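Local atomic coordinates of alginate biosynthesis protein AlgX (PDB entry 4KNC), a protein that takes part in O-acetylation of the exopolysaccharide alginate and protects the polymer from degradation as it crosses the periplasm. Residues A[33-38]-A[46-51]; A[87-92]-A[142-147]; A[146-151]-A[192-197]; A[188-193]-A[209-214]. All blocks are in the same frame, centred on the assembly; numbering follows the deposited sequence.

How the contacts relate
Contact 2 and contact 3 are buried, contact 1 is partly buried and contact 4 lies on the surface. Contacts 2 and 3 share Lys146 and Gly147, while contacts 3 and 4 share Leu192 and Gly193, where strand 180-191 passes into helix 194-203. Contact 1 joins this group through Leu46, whose O probably accepts from Arg89 NH1 of contact 2. The chemistry follows the place: in contacts 1 and 2 an arginine packs over the face of an aromatic ring and donates to a backbone carbonyl, contact 3 places Asp148, a probable active-site residue, at a helix start, and contact 4 is a two-stranded antiparallel ladder that sends Lys191 towards the same aspartate.

Contact 1: A[33-38]-A[46-51]; sequences GFFTHL and LFRTTY
The buried Arg48 and the Phe34 ring form the tighter part of this contact. Arg48 NH1 lies over one face of the ring, toward its rim, and Arg48 CZ stands 4.7 Å from the Phe34 ring centroid in a cation-pi contact. The same NH1 donates to Phe34 O at 3.1 Å, nearly along the C=O axis and close to the guanidinium plane. Tyr51 CB sits over the centre of one guanidinium face, so packing and hydrogen bonding both hold the flat group; a salt bridge to Asp52 takes NH2. The Tyr51 hydroxyl donates to Gly33 O at 3.0 Å.

The looser side is made by the threonines and His37, all partly exposed. Thr36 O accepts twice from Thr50, from OG1 at 2.7 Å and from the backbone N at 3.1 Å. Thr49 OG1, between the backbone N and the carbonyl carbon (chi1 52°), accepts from His37 N at 2.9 Å, while its CG2 makes a CH-pi contact over the His37 ring. Threonine suits this place: one branch bonds, the other packs. Asp24 holds His37 ND1.

Leu38 and Arg48 pair as a non-hydrogen-bonded antiparallel bridge where the two-stranded sheet begins. Side chains meet the carbonyls of Gly33 and Phe34, while backbone N-H groups reach Thr36 O and His37 O; the charge of Arg48 is probably balanced by Asp52 and further stabilised by the Phe34 carbonyl and ring.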
# COMPACT_ATOMS: atom_id res chain seq x y z
N GLY A 33 2.49 -15.62 12.47
CA GLY A 33 1.98 -14.38 13.04
C GLY A 33 0.88 -13.71 12.24
O GLY A 33 0.15 -12.86 12.76
N PHE A 34 0.76 -14.09 10.97
CA PHE A 34 -0.27 -13.57 10.09
C PHE A 34 -1.64 -14.25 10.30
O PHE A 34 -2.62 -13.87 9.67
CB PHE A 34 0.18 -13.71 8.64
CG PHE A 34 -0.70 -12.98 7.65
CD1 PHE A 34 -0.74 -11.60 7.63
CD2 PHE A 34 -1.46 -13.68 6.72
CE1 PHE A 34 -1.55 -10.92 6.71
CE2 PHE A 34 -2.27 -13.01 5.80
CZ PHE A 34 -2.32 -11.64 5.79
N PHE A 35 -1.70 -15.25 11.18
CA PHE A 35 -2.92 -16.04 11.34
C PHE A 35 -3.52 -16.03 12.76
O PHE A 35 -4.52 -16.69 13.02
CB PHE A 35 -2.69 -17.47 10.88
CG PHE A 35 -2.07 -17.58 9.53
CD1 PHE A 35 -2.84 -17.45 8.38
CD2 PHE A 35 -0.70 -17.78 9.38
CE1 PHE A 35 -2.27 -17.53 7.11
CE2 PHE A 35 -0.11 -17.85 8.12
CZ PHE A 35 -0.90 -17.73 6.98
N THR A 36 -2.90 -15.27 13.66
CA THR A 36 -3.23 -15.29 15.08
C THR A 36 -4.65 -14.87 15.46
O THR A 36 -5.06 -13.77 15.11
CB THR A 36 -2.26 -14.35 15.82
OG1 THR A 36 -0.94 -14.53 15.30
CG2 THR A 36 -2.27 -14.61 17.32
N HIS A 37 -5.43 -15.74 16.10
CA HIS A 37 -5.24 -17.18 16.07
C HIS A 37 -6.45 -17.74 15.29
O HIS A 37 -7.47 -17.06 15.15
CB HIS A 37 -5.12 -17.78 17.49
CG HIS A 37 -6.41 -17.83 18.26
ND1 HIS A 37 -6.68 -16.97 19.30
CD2 HIS A 37 -7.48 -18.65 18.16
CE1 HIS A 37 -7.88 -17.24 19.79
NE2 HIS A 37 -8.38 -18.26 19.12
N LEU A 38 -6.33 -18.96 14.77
CA LEU A 38 -7.36 -19.49 13.86
C LEU A 38 -8.51 -20.14 14.60
O LEU A 38 -8.29 -20.87 15.56
CB LEU A 38 -6.75 -20.50 12.89
CG LEU A 38 -5.69 -19.95 11.93
CD1 LEU A 38 -4.91 -21.11 11.34
CD2 LEU A 38 -6.35 -19.10 10.82
N LEU A 46 -12.43 -20.59 8.06
CA LEU A 46 -11.59 -20.27 9.20
C LEU A 46 -11.55 -18.74 9.36
O LEU A 46 -11.64 -18.01 8.37
CB LEU A 46 -10.16 -20.78 8.98
CG LEU A 46 -9.89 -22.28 8.78
CD1 LEU A 46 -8.37 -22.54 8.76
CD2 LEU A 46 -10.57 -23.13 9.86
N PHE A 47 -11.43 -18.26 10.59
CA PHE A 47 -11.22 -16.84 10.80
C PHE A 47 -10.03 -16.64 11.71
O PHE A 47 -9.74 -17.49 12.55
CB PHE A 47 -12.45 -16.21 11.46
CG PHE A 47 -13.64 -16.08 10.55
CD1 PHE A 47 -14.40 -17.19 10.23
CD2 PHE A 47 -13.99 -14.83 10.02
CE1 PHE A 47 -15.52 -17.06 9.39
CE2 PHE A 47 -15.10 -14.71 9.19
CZ PHE A 47 -15.86 -15.83 8.87
N ARG A 48 -9.33 -15.52 11.54
CA ARG A 48 -8.28 -15.11 12.47
C ARG A 48 -8.89 -14.15 13.48
O ARG A 48 -9.53 -13.20 13.10
CB ARG A 48 -7.17 -14.40 11.71
CG ARG A 48 -6.63 -15.22 10.53
CD ARG A 48 -5.75 -14.34 9.68
NE ARG A 48 -6.53 -13.35 8.95
CZ ARG A 48 -6.01 -12.44 8.14
NH1 ARG A 48 -4.70 -12.36 7.98
NH2 ARG A 48 -6.79 -11.58 7.49
N THR A 49 -8.66 -14.38 14.77
CA THR A 49 -9.28 -13.56 15.80
C THR A 49 -8.77 -12.12 15.78
O THR A 49 -9.56 -11.18 15.90
CB THR A 49 -9.04 -14.17 17.19
OG1 THR A 49 -7.64 -14.41 17.35
CG2 THR A 49 -9.78 -15.50 17.34
N THR A 50 -7.47 -11.94 15.62
CA THR A 50 -6.88 -10.61 15.74
C THR A 50 -6.98 -9.81 14.44
O THR A 50 -7.02 -8.59 14.47
CB THR A 50 -5.40 -10.65 16.19
OG1 THR A 50 -4.58 -11.14 15.12
CG2 THR A 50 -5.21 -11.55 17.42
N TYR A 51 -7.03 -10.49 13.30
CA TYR A 51 -7.13 -9.79 12.03
C TYR A 51 -8.58 -9.65 11.59
O TYR A 51 -8.98 -8.59 11.13
CB TYR A 51 -6.36 -10.53 10.94
CG TYR A 51 -4.86 -10.48 11.09
CD1 TYR A 51 -4.20 -11.32 11.99
CD2 TYR A 51 -4.11 -9.58 10.34
CE1 TYR A 51 -2.82 -11.27 12.11
CE2 TYR A 51 -2.74 -9.52 10.46
CZ TYR A 51 -2.09 -10.36 11.35
OH TYR A 51 -0.72 -10.30 11.46

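Contact 2: A[87-92]-A[142-147]; sequences PTRGLV and AYYFKG
Arg89 lays its aliphatic part over the Tyr144 ring: Arg89 CG stands 3.4 Å from the Tyr144 ring centroid, almost on the ring normal, a CH-pi contact centred on the face. At the edge of the same ring the Tyr144 hydroxyl donates to Pro87 O at 2.7 Å, nearly in line with the carbonyl bond. Farther out, the Arg89 chain bends at chi3 (74°), and NH2 donates to Phe145 O at 2.9 Å with both the guanidinium and the carbonyl close to coplanar with the bond. Lys146 O is also near, 3.0 Å from Arg89 NH2.

Val92 and Tyr143 make the second patch. CG1 of Val92, anti to the backbone N (chi1 175°), packs 3.4 Å from Tyr143 CB. A branched side chain fits here because CG1 touches the base of the tyrosine and CG2 lies more loosely above its ring.

Around this shell, Thr88 occupies the N-cap position of helix 89-93 and its OG1 accepts from Leu91 N, fixing the turn from which Arg89 and Val92 project. Ser159 holds Tyr143 OH. Arginine and tyrosine suit this buried place because each joins a nonpolar body to a polar end: Arg89 spends its N-H groups on Phe145 O, Leu46 O and the carboxylate of Asp52, Tyr144 its hydroxyl on Pro87 O, leaving the Arg89 methylenes and the Tyr144 ring face to pack.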
# COMPACT_ATOMS: atom_id res chain seq x y z
N PRO A 87 -12.50 -3.87 4.05
CA PRO A 87 -13.12 -4.25 5.33
C PRO A 87 -12.74 -5.67 5.78
O PRO A 87 -12.26 -6.47 4.98
CB PRO A 87 -14.62 -4.15 5.03
CG PRO A 87 -14.72 -4.37 3.53
CD PRO A 87 -13.49 -3.72 2.96
N THR A 88 -12.95 -5.98 7.05
CA THR A 88 -12.51 -7.27 7.56
C THR A 88 -13.40 -8.42 7.11
O THR A 88 -14.55 -8.23 6.69
CB THR A 88 -12.35 -7.26 9.09
OG1 THR A 88 -13.58 -6.84 9.71
CG2 THR A 88 -11.22 -6.30 9.51
N ARG A 89 -12.86 -9.63 7.17
CA ARG A 89 -13.62 -10.82 6.86
C ARG A 89 -14.74 -10.98 7.87
O ARG A 89 -15.80 -11.49 7.56
CB ARG A 89 -12.70 -12.06 6.85
CG ARG A 89 -11.56 -11.94 5.83
CD ARG A 89 -10.55 -13.10 5.91
NE ARG A 89 -11.07 -14.35 5.35
CZ ARG A 89 -11.56 -15.35 6.08
NH1 ARG A 89 -11.62 -15.25 7.41
NH2 ARG A 89 -11.99 -16.45 5.48
N GLY A 90 -14.49 -10.52 9.09
CA GLY A 90 -15.51 -10.61 10.13
C GLY A 90 -16.69 -9.68 9.84
O GLY A 90 -17.84 -10.08 10.00
N LEU A 91 -16.40 -8.45 9.40
CA LEU A 91 -17.48 -7.50 9.10
C LEU A 91 -18.30 -7.96 7.92
O LEU A 91 -19.51 -7.79 7.90
CB LEU A 91 -16.93 -6.09 8.83
CG LEU A 91 -16.45 -5.35 10.08
CD1 LEU A 91 -15.55 -4.18 9.67
CD2 LEU A 91 -17.62 -4.86 10.93
N VAL A 92 -17.66 -8.54 6.91
CA VAL A 92 -18.43 -8.88 5.71
C VAL A 92 -19.08 -10.26 5.82
O VAL A 92 -20.27 -10.44 5.52
CB VAL A 92 -17.56 -8.82 4.45
CG1 VAL A 92 -18.35 -9.29 3.25
CG2 VAL A 92 -17.05 -7.39 4.21
N ALA A 142 -19.60 -15.81 -1.96
CA ALA A 142 -19.04 -15.17 -0.78
C ALA A 142 -18.00 -14.10 -1.15
O ALA A 142 -17.20 -14.29 -2.06
CB ALA A 142 -18.41 -16.21 0.12
N TYR A 143 -18.03 -12.98 -0.43
CA TYR A 143 -17.09 -11.88 -0.67
C TYR A 143 -15.64 -12.38 -0.54
O TYR A 143 -14.80 -12.12 -1.42
CB TYR A 143 -17.39 -10.76 0.33
CG TYR A 143 -16.59 -9.47 0.21
CD1 TYR A 143 -15.29 -9.39 0.70
CD2 TYR A 143 -17.17 -8.31 -0.31
CE1 TYR A 143 -14.56 -8.22 0.62
CE2 TYR A 143 -16.45 -7.13 -0.38
CZ TYR A 143 -15.14 -7.09 0.08
OH TYR A 143 -14.40 -5.92 0.02
N TYR A 144 -15.36 -13.13 0.53
CA TYR A 144 -14.01 -13.66 0.81
C TYR A 144 -13.84 -15.14 0.54
O TYR A 144 -14.80 -15.91 0.63
CB TYR A 144 -13.66 -13.41 2.28
CG TYR A 144 -13.07 -12.05 2.55
CD1 TYR A 144 -11.75 -11.77 2.18
CD2 TYR A 144 -13.81 -11.04 3.16
CE1 TYR A 144 -11.19 -10.53 2.41
CE2 TYR A 144 -13.26 -9.78 3.41
CZ TYR A 144 -11.94 -9.53 3.02
OH TYR A 144 -11.36 -8.31 3.24
N PHE A 145 -12.61 -15.56 0.22
CA PHE A 145 -12.29 -16.98 0.21
C PHE A 145 -12.50 -17.55 1.62
O PHE A 145 -12.34 -16.84 2.62
CB PHE A 145 -10.85 -17.25 -0.27
CG PHE A 145 -10.66 -17.09 -1.77
CD1 PHE A 145 -11.01 -18.11 -2.65
CD2 PHE A 145 -10.14 -15.91 -2.29
CE1 PHE A 145 -10.83 -17.96 -4.03
CE2 PHE A 145 -9.95 -15.75 -3.66
CZ PHE A 145 -10.30 -16.78 -4.53
N LYS A 146 -12.86 -18.83 1.68
CA LYS A 146 -13.10 -19.57 2.92
C LYS A 146 -11.93 -19.56 3.90
O LYS A 146 -12.14 -19.44 5.11
CB LYS A 146 -13.43 -21.04 2.61
CG LYS A 146 -14.77 -21.22 1.90
CD LYS A 146 -15.02 -22.70 1.59
CE LYS A 146 -16.44 -22.92 1.11
NZ LYS A 146 -16.68 -24.36 0.87
N GLY A 147 -10.72 -19.73 3.38
CA GLY A 147 -9.55 -19.89 4.23
C GLY A 147 -8.39 -19.06 3.73
O GLY A 147 -7.24 -19.49 3.77

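Contact 3: A[146-151]-A[192-197]; sequences KGDHHW and LGTFHK
Asp148 and Thr194 meet through a nearly straight bond: the backbone N of Thr194 donates to the anti lone pair of Asp148 OD1 at 3.0 Å, with an angle of 176° at the hydrogen. Thr194 OG1 adds a weak bond to the same oxygen. Beside it, Gly147 O accepts from Phe195 N at 2.7 Å, and weakly from His196 N. These donors belong to the first turn of helix 194-203, for which Gly193 is the N-cap residue.

The other carboxylate oxygen, OD2, faces His150. It takes ND1 of that ring on its syn lone pair at 2.6 Å and the backbone N of His150 from above the carboxylate plane, the latter closing an Asx turn. Asp148 CG, anti to the backbone N (chi1 -166°), places the carboxylate between the helix start and His150.

Packing surrounds these bonds. Gly147 CA lies over the centre of the His196 ring, 3.7 Å from its centroid; glycine suits the place because it lets the backbone lie directly on the imidazole. Asp44 O holds NE2 of that histidine. Gly193 CA makes a close CA-H...O contact with Gly147 O, 3.0 Å away. Phe195 turns one face to the backbone of Asp148, with its CZ 3.7 Å from Asp148 C.

His150 NE2 is hydrogen-bonded to Ser243 OG, completing a chain from aspartate through histidine to serine. The arrangement fits a Ser-His-Asp catalytic triad, as in the SGNH hydrolase superfamily, consistent with the roles inferred for Ser243 as nucleophile, His150 as proton acceptor and Asp148 as the third member.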
# COMPACT_ATOMS: atom_id res chain seq x y z
N LYS A 146 -12.86 -18.83 1.68
CA LYS A 146 -13.10 -19.57 2.92
C LYS A 146 -11.93 -19.56 3.90
O LYS A 146 -12.14 -19.44 5.11
CB LYS A 146 -13.43 -21.04 2.61
CG LYS A 146 -14.77 -21.22 1.90
CD LYS A 146 -15.02 -22.70 1.59
CE LYS A 146 -16.44 -22.92 1.11
NZ LYS A 146 -16.68 -24.36 0.87
N GLY A 147 -10.72 -19.73 3.38
CA GLY A 147 -9.55 -19.89 4.23
C GLY A 147 -8.39 -19.06 3.73
O GLY A 147 -7.24 -19.49 3.77
N ASP A 148 -8.68 -17.85 3.25
CA ASP A 148 -7.65 -16.97 2.70
C ASP A 148 -7.99 -15.52 3.02
O ASP A 148 -9.12 -15.20 3.36
CB ASP A 148 -7.53 -17.18 1.19
CG ASP A 148 -6.27 -16.56 0.61
OD1 ASP A 148 -5.16 -17.10 0.87
OD2 ASP A 148 -6.37 -15.55 -0.11
N HIS A 149 -6.99 -14.65 2.91
CA HIS A 149 -7.15 -13.23 3.21
C HIS A 149 -7.56 -12.38 1.98
O HIS A 149 -7.85 -11.20 2.12
CB HIS A 149 -5.85 -12.67 3.83
CG HIS A 149 -4.65 -12.79 2.93
ND1 HIS A 149 -4.10 -14.00 2.59
CD2 HIS A 149 -3.89 -11.84 2.32
CE1 HIS A 149 -3.06 -13.80 1.79
NE2 HIS A 149 -2.91 -12.50 1.62
N HIS A 150 -7.56 -12.97 0.80
CA HIS A 150 -7.98 -12.25 -0.41
C HIS A 150 -9.49 -12.31 -0.56
O HIS A 150 -10.12 -13.29 -0.16
CB HIS A 150 -7.33 -12.84 -1.66
CG HIS A 150 -5.85 -12.69 -1.71
ND1 HIS A 150 -4.99 -13.71 -1.37
CD2 HIS A 150 -5.07 -11.62 -2.02
CE1 HIS A 150 -3.74 -13.28 -1.48
NE2 HIS A 150 -3.76 -12.02 -1.86
N TRP A 151 -10.08 -11.25 -1.12
CA TRP A 151 -11.45 -11.33 -1.59
C TRP A 151 -11.49 -12.25 -2.81
O TRP A 151 -10.48 -12.45 -3.47
CB TRP A 151 -12.04 -9.93 -1.94
CG TRP A 151 -11.16 -8.99 -2.74
CD1 TRP A 151 -10.13 -9.31 -3.60
CD2 TRP A 151 -11.23 -7.55 -2.74
NE1 TRP A 151 -9.58 -8.17 -4.14
CE2 TRP A 151 -10.23 -7.08 -3.62
CE3 TRP A 151 -12.04 -6.62 -2.08
CZ2 TRP A 151 -10.02 -5.71 -3.85
CZ3 TRP A 151 -11.83 -5.28 -2.30
CH2 TRP A 151 -10.83 -4.83 -3.19
N LEU A 192 -5.94 -22.54 -2.78
CA LEU A 192 -5.86 -23.25 -1.52
C LEU A 192 -5.44 -22.16 -0.55
O LEU A 192 -4.34 -21.62 -0.67
CB LEU A 192 -4.82 -24.38 -1.57
CG LEU A 192 -4.56 -25.13 -0.26
CD1 LEU A 192 -5.85 -25.77 0.24
CD2 LEU A 192 -3.45 -26.18 -0.39
N GLY A 193 -6.32 -21.80 0.38
CA GLY A 193 -6.12 -20.61 1.18
C GLY A 193 -4.95 -20.66 2.14
O GLY A 193 -4.61 -21.73 2.66
N THR A 194 -4.34 -19.51 2.40
CA THR A 194 -3.24 -19.42 3.37
C THR A 194 -3.64 -19.84 4.80
O THR A 194 -2.81 -20.34 5.55
CB THR A 194 -2.64 -18.00 3.43
OG1 THR A 194 -3.65 -17.06 3.83
CG2 THR A 194 -2.06 -17.60 2.08
N PHE A 195 -4.89 -19.62 5.18
CA PHE A 195 -5.29 -19.98 6.54
C PHE A 195 -5.34 -21.50 6.62
O PHE A 195 -4.98 -22.09 7.63
CB PHE A 195 -6.67 -19.43 6.95
CG PHE A 195 -6.83 -17.92 6.84
CD1 PHE A 195 -5.80 -17.11 6.42
CD2 PHE A 195 -8.05 -17.33 7.16
CE1 PHE A 195 -5.97 -15.72 6.31
CE2 PHE A 195 -8.23 -15.95 7.05
CZ PHE A 195 -7.19 -15.15 6.63
N HIS A 196 -5.82 -22.12 5.54
CA HIS A 196 -5.94 -23.58 5.46
C HIS A 196 -4.55 -24.22 5.50
O HIS A 196 -4.35 -25.23 6.17
CB HIS A 196 -6.68 -24.00 4.18
CG HIS A 196 -8.15 -23.76 4.22
ND1 HIS A 196 -8.90 -23.57 3.08
CD2 HIS A 196 -9.03 -23.74 5.25
CE1 HIS A 196 -10.18 -23.43 3.41
NE2 HIS A 196 -10.28 -23.53 4.72
N LYS A 197 -3.59 -23.62 4.79
CA LYS A 197 -2.21 -24.10 4.81
C LYS A 197 -1.58 -23.95 6.19
O LYS A 197 -0.83 -24.84 6.64
CB LYS A 197 -1.35 -23.36 3.79
CG LYS A 197 -1.71 -23.68 2.34
CD LYS A 197 -0.74 -23.00 1.40
CE LYS A 197 -1.28 -22.98 -0.02
NZ LYS A 197 -0.43 -22.13 -0.90

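Contact 4: A[188-193]-A[209-214]; sequences LLSKLG and TQYVDR
Tyr211 lays one face of its ring over Ser190, whose CA is 3.9 Å above the plane toward the rim, while Leu188 CB sits at the ring edge. The closest touch between these two side chains is Ser190 CB to Tyr211 CE2 at 3.3 Å; a small serine leaves room for the ring to lie across the neighbouring strand. At the other flat group, the Arg214 guanidinium, Leu188 O lies near the edge, too far for a hydrogen bond, and Glu216 forms a salt bridge with NH1.

Beneath these side chains runs an antiparallel ladder. Leu189 N donates to Val212 O at 2.6 Å and Val212 N to Leu189 O at 2.9 Å. Lys191 N donates to Gln210 O at 2.6 Å and Gln210 N to Lys191 O at 2.7 Å. Ser190 and Tyr211 form the non-hydrogen-bonded pair between them.

On the face opposite Tyr211, Leu189 and Val212 lie side by side, pointing the same way; both touch Pro153. Farther along, Gln210 OE1 accepts from Lys146 N. Lys191 NZ is hydrogen-bonded to Tyr249 OH and makes a long, weak ion pair with Asp148. The strand pair thus separates an exposed face bearing Tyr211 from one that turns Val212, Gln210 and Lys191 toward the loop carrying Asp148, a probable active-site residue.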
# COMPACT_ATOMS: atom_id res chain seq x y z
N LEU A 188 -11.47 -20.56 -14.46
CA LEU A 188 -11.68 -20.72 -13.03
C LEU A 188 -10.40 -20.33 -12.30
O LEU A 188 -9.30 -20.50 -12.83
CB LEU A 188 -12.07 -22.17 -12.70
CG LEU A 188 -13.31 -22.73 -13.40
CD1 LEU A 188 -13.42 -24.23 -13.13
CD2 LEU A 188 -14.59 -22.01 -12.98
N LEU A 189 -10.55 -19.76 -11.11
CA LEU A 189 -9.41 -19.37 -10.30
C LEU A 189 -9.29 -20.35 -9.14
O LEU A 189 -10.21 -20.51 -8.34
CB LEU A 189 -9.59 -17.93 -9.78
CG LEU A 189 -8.58 -17.41 -8.74
CD1 LEU A 189 -7.18 -17.28 -9.33
CD2 LEU A 189 -9.00 -16.08 -8.14
N SER A 190 -8.15 -21.02 -9.05
CA SER A 190 -7.96 -21.99 -7.98
C SER A 190 -7.26 -21.34 -6.80
O SER A 190 -6.27 -20.63 -6.97
CB SER A 190 -7.12 -23.16 -8.48
OG SER A 190 -5.82 -22.72 -8.83
N LYS A 191 -7.74 -21.60 -5.60
CA LYS A 191 -7.02 -21.14 -4.42
C LYS A 191 -7.10 -22.11 -3.25
O LYS A 191 -8.18 -22.48 -2.80
CB LYS A 191 -7.50 -19.76 -3.95
CG LYS A 191 -6.61 -19.21 -2.82
CD LYS A 191 -6.82 -17.73 -2.59
CE LYS A 191 -6.25 -16.91 -3.73
NZ LYS A 191 -4.79 -16.70 -3.57
N LEU A 192 -5.94 -22.54 -2.78
CA LEU A 192 -5.86 -23.25 -1.52
C LEU A 192 -5.44 -22.16 -0.55
O LEU A 192 -4.34 -21.62 -0.67
CB LEU A 192 -4.82 -24.38 -1.57
CG LEU A 192 -4.56 -25.13 -0.26
CD1 LEU A 192 -5.85 -25.77 0.24
CD2 LEU A 192 -3.45 -26.18 -0.39
N GLY A 193 -6.32 -21.80 0.38
CA GLY A 193 -6.12 -20.61 1.18
C GLY A 193 -4.95 -20.66 2.14
O GLY A 193 -4.61 -21.73 2.66
N THR A 209 -9.00 -27.23 -2.04
CA THR A 209 -8.71 -26.09 -2.90
C THR A 209 -10.03 -25.53 -3.43
O THR A 209 -10.88 -26.27 -3.89
CB THR A 209 -7.87 -26.50 -4.10
OG1 THR A 209 -6.65 -27.07 -3.64
CG2 THR A 209 -7.57 -25.30 -5.00
N GLN A 210 -10.18 -24.21 -3.35
CA GLN A 210 -11.37 -23.55 -3.89
C GLN A 210 -11.20 -23.17 -5.36
O GLN A 210 -10.12 -22.75 -5.78
CB GLN A 210 -11.68 -22.29 -3.10
CG GLN A 210 -12.63 -22.47 -1.94
CD GLN A 210 -13.17 -21.15 -1.43
OE1 GLN A 210 -12.51 -20.45 -0.65
NE2 GLN A 210 -14.38 -20.80 -1.85
N TYR A 211 -12.27 -23.32 -6.13
CA TYR A 211 -12.26 -22.91 -7.52
C TYR A 211 -13.40 -21.94 -7.73
O TYR A 211 -14.55 -22.32 -7.58
CB TYR A 211 -12.45 -24.12 -8.44
CG TYR A 211 -11.19 -24.94 -8.55
CD1 TYR A 211 -10.87 -25.88 -7.59
CD2 TYR A 211 -10.31 -24.76 -9.61
CE1 TYR A 211 -9.70 -26.63 -7.69
CE2 TYR A 211 -9.15 -25.49 -9.71
CZ TYR A 211 -8.85 -26.43 -8.75
OH TYR A 211 -7.69 -27.15 -8.88
N VAL A 212 -13.08 -20.68 -8.04
CA VAL A 212 -14.10 -19.66 -8.27
C VAL A 212 -13.99 -19.10 -9.68
O VAL A 212 -13.01 -19.36 -10.38
CB VAL A 212 -13.98 -18.50 -7.26
CG1 VAL A 212 -14.19 -19.01 -5.85
CG2 VAL A 212 -12.62 -17.81 -7.38
N ASP A 213 -14.99 -18.32 -10.08
CA ASP A 213 -15.01 -17.67 -11.39
C ASP A 213 -13.88 -16.65 -11.54
O ASP A 213 -13.70 -15.77 -10.69
CB ASP A 213 -16.35 -16.96 -11.59
CG ASP A 213 -17.52 -17.91 -11.62
OD1 ASP A 213 -17.33 -19.06 -12.10
OD2 ASP A 213 -18.62 -17.51 -11.16
N ARG A 214 -13.10 -16.78 -12.60
CA ARG A 214 -12.08 -15.76 -12.88
C ARG A 214 -12.54 -14.82 -14.00
O ARG A 214 -13.08 -15.27 -15.00
CB ARG A 214 -10.77 -16.43 -13.27
CG ARG A 214 -9.61 -15.47 -13.32
CD ARG A 214 -8.27 -16.19 -13.45
NE ARG A 214 -8.16 -16.90 -14.72
CZ ARG A 214 -7.88 -16.31 -15.88
NH1 ARG A 214 -7.69 -14.99 -15.92
NH2 ARG A 214 -7.79 -17.03 -16.99